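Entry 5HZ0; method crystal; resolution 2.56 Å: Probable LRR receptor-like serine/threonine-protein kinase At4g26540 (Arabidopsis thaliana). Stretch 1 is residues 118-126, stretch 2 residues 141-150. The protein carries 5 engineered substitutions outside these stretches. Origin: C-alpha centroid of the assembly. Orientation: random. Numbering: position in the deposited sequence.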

# COMPACT_ATOMS: atom_id res chain seq x y z
N ASP A 118 -12.02 18.65 13.16
CA ASP A 118 -11.55 17.75 14.22
C ASP A 118 -12.38 17.84 15.51
O ASP A 118 -11.85 18.11 16.60
CB ASP A 118 -10.05 17.95 14.51
CG ASP A 118 -9.17 17.37 13.41
OD1 ASP A 118 -9.57 16.38 12.77
OD2 ASP A 118 -8.06 17.90 13.20
N ASN A 119 -13.68 17.62 15.38
CA ASN A 119 -14.55 17.60 16.54
C ASN A 119 -15.43 16.36 16.54
O ASN A 119 -15.21 15.43 15.78
CB ASN A 119 -15.40 18.86 16.62
CG ASN A 119 -14.67 20.01 17.26
OD1 ASN A 119 -14.01 19.83 18.28
ND2 ASN A 119 -14.78 21.20 16.67
N LYS A 120 -16.39 16.33 17.46
CA LYS A 120 -17.44 15.32 17.46
C LYS A 120 -18.79 15.77 16.88
O LYS A 120 -19.81 15.14 17.16
CB LYS A 120 -17.59 14.68 18.84
CG LYS A 120 -16.48 13.70 19.13
CD LYS A 120 -16.47 13.38 20.61
CE LYS A 120 -16.22 11.91 20.87
NZ LYS A 120 -16.39 11.62 22.32
N LEU A 121 -18.82 16.91 16.19
CA LEU A 121 -20.06 17.50 15.66
C LEU A 121 -20.91 16.56 14.78
O LEU A 121 -20.38 15.70 14.08
CB LEU A 121 -19.77 18.78 14.87
CG LEU A 121 -18.99 19.89 15.56
CD1 LEU A 121 -18.77 21.05 14.57
CD2 LEU A 121 -19.71 20.37 16.82
N SER A 122 -22.22 16.75 14.83
CA SER A 122 -23.16 15.94 14.06
C SER A 122 -24.20 16.82 13.37
O SER A 122 -24.10 18.05 13.41
CB SER A 122 -23.84 14.89 14.95
OG SER A 122 -24.22 15.43 16.21
N GLY A 123 -25.18 16.20 12.73
CA GLY A 123 -26.27 16.93 12.10
C GLY A 123 -25.96 17.37 10.69
O GLY A 123 -25.06 16.84 10.05
N GLU A 124 -26.73 18.33 10.19
CA GLU A 124 -26.46 18.87 8.87
C GLU A 124 -25.75 20.23 8.97
O GLU A 124 -25.54 20.76 10.07
CB GLU A 124 -27.76 19.01 8.05
CG GLU A 124 -27.67 18.49 6.61
CD GLU A 124 -26.55 19.15 5.78
OE1 GLU A 124 -25.62 18.45 5.31
OE2 GLU A 124 -26.60 20.38 5.58
N ILE A 125 -25.36 20.75 7.82
CA ILE A 125 -24.88 22.11 7.71
C ILE A 125 -26.09 22.99 7.42
O ILE A 125 -26.77 22.81 6.41
CB ILE A 125 -23.86 22.25 6.57
CG1 ILE A 125 -22.63 21.39 6.85
CG2 ILE A 125 -23.43 23.70 6.41
CD1 ILE A 125 -21.72 21.21 5.66
N PRO A 126 -26.39 23.92 8.33
CA PRO A 126 -27.56 24.79 8.24
C PRO A 126 -27.61 25.49 6.90
O PRO A 126 -26.56 25.77 6.33
CB PRO A 126 -27.33 25.82 9.34
CG PRO A 126 -26.42 25.15 10.29
CD PRO A 126 -25.54 24.26 9.49
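Stretch 2 141-150: GGNKNLRGEL

Stretch 2 runs alongside stretch 1 in the same direction, as successive turns of a leucine-rich repeat do: Asp118 lies beside Gly142, Ser122 beside Leu146 and Glu124 beside Gly148. Most of both segments is loop; a type I turn from Asn143 to Leu146 leads stretch 2 into its short extended part, and the chain turns a corner at Gly148.

Backbone hydrogen bonds join the two near their start and again around Gly123 and Arg147. Asp118 N donates to Gly141 O at 2.9 Å, Arg147 N to Gly123 O at 2.7 Å, and Asn119 N makes a weak bond to Gly142 O at 3.2 Å. Asparagine suits position 143 because its side-chain amide can serve a neighbouring backbone: Asn143 OD1 accepts a weak bond from Leu121 N at 3.0 Å.

Apolar contacts line the buried side. Leu146 presses CD1 to 3.5 Å from Ile125 CG1 and brings CD2 to 4.3 Å from Leu121 CB; farther along, Ile125 CD1 meets Leu150 CD1 at 4.1 Å. Such branched aliphatic chains fill the space without needing polar partners.

The glycines allow close passage. A CB on Gly142 would clash with Asp118 OD1, and one on Gly148 with Glu124 CG. Glu124 folds its end back to stretch 2, placing OE1 2.6 Å from Arg147 O, a spacing that suggests a protonated carboxyl group.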

# COMPACT_ATOMS: atom_id res chain seq x y z
N GLY A 141 -14.25 19.62 8.42
CA GLY A 141 -13.87 18.23 8.26
C GLY A 141 -13.43 17.52 9.53
O GLY A 141 -13.25 18.13 10.57
N GLY A 142 -13.27 16.21 9.46
CA GLY A 142 -12.96 15.44 10.65
C GLY A 142 -14.03 15.53 11.74
O GLY A 142 -13.71 15.61 12.93
N ASN A 143 -15.29 15.58 11.30
CA ASN A 143 -16.45 15.27 12.15
C ASN A 143 -17.18 14.11 11.49
O ASN A 143 -17.84 14.30 10.46
CB ASN A 143 -17.39 16.47 12.24
CG ASN A 143 -16.78 17.66 12.94
OD1 ASN A 143 -16.68 17.67 14.16
ND2 ASN A 143 -16.36 18.67 12.18
N LYS A 144 -17.11 12.92 12.08
CA LYS A 144 -17.59 11.72 11.38
C LYS A 144 -19.09 11.74 11.13
O LYS A 144 -19.56 11.26 10.10
CB LYS A 144 -17.17 10.42 12.08
CG LYS A 144 -17.32 9.20 11.18
CD LYS A 144 -16.79 7.91 11.81
CE LYS A 144 -17.51 7.59 13.11
NZ LYS A 144 -17.15 6.25 13.68
N ASN A 145 -19.84 12.31 12.07
CA ASN A 145 -21.29 12.35 11.94
C ASN A 145 -21.92 13.61 11.38
O ASN A 145 -23.14 13.74 11.40
CB ASN A 145 -21.95 11.94 13.24
CG ASN A 145 -21.66 10.51 13.58
OD1 ASN A 145 -21.86 9.63 12.74
ND2 ASN A 145 -21.13 10.28 14.77
N LEU A 146 -21.10 14.57 10.95
CA LEU A 146 -21.62 15.68 10.17
C LEU A 146 -22.17 15.04 8.90
O LEU A 146 -21.44 14.36 8.18
CB LEU A 146 -20.51 16.67 9.84
CG LEU A 146 -20.89 18.15 9.71
CD1 LEU A 146 -21.73 18.37 8.46
CD2 LEU A 146 -21.63 18.61 10.95
N ARG A 147 -23.46 15.24 8.63
CA ARG A 147 -24.16 14.46 7.60
C ARG A 147 -25.03 15.35 6.76
O ARG A 147 -25.07 16.56 6.98
CB ARG A 147 -25.05 13.39 8.23
CG ARG A 147 -24.32 12.32 9.01
CD ARG A 147 -25.29 11.33 9.64
NE ARG A 147 -25.98 10.52 8.64
CZ ARG A 147 -26.92 9.63 8.94
NH1 ARG A 147 -27.25 9.43 10.20
NH2 ARG A 147 -27.51 8.93 7.98
N GLY A 148 -25.74 14.75 5.82
CA GLY A 148 -26.66 15.51 5.01
C GLY A 148 -25.99 15.94 3.74
O GLY A 148 -24.79 15.74 3.56
N GLU A 149 -26.77 16.52 2.83
CA GLU A 149 -26.22 17.08 1.61
C GLU A 149 -25.63 18.46 1.89
O GLU A 149 -26.08 19.17 2.78
CB GLU A 149 -27.30 17.17 0.53
CG GLU A 149 -27.58 15.86 -0.20
CD GLU A 149 -28.37 16.06 -1.49
OE1 GLU A 149 -28.22 15.25 -2.43
OE2 GLU A 149 -29.16 17.02 -1.56
N LEU A 150 -24.62 18.85 1.12
CA LEU A 150 -24.11 20.20 1.21
C LEU A 150 -25.23 21.13 0.77
O LEU A 150 -25.76 20.99 -0.34
CB LEU A 150 -22.87 20.37 0.32
CG LEU A 150 -22.18 21.74 0.29
CD1 LEU A 150 -21.55 22.09 1.64
CD2 LEU A 150 -21.15 21.79 -0.83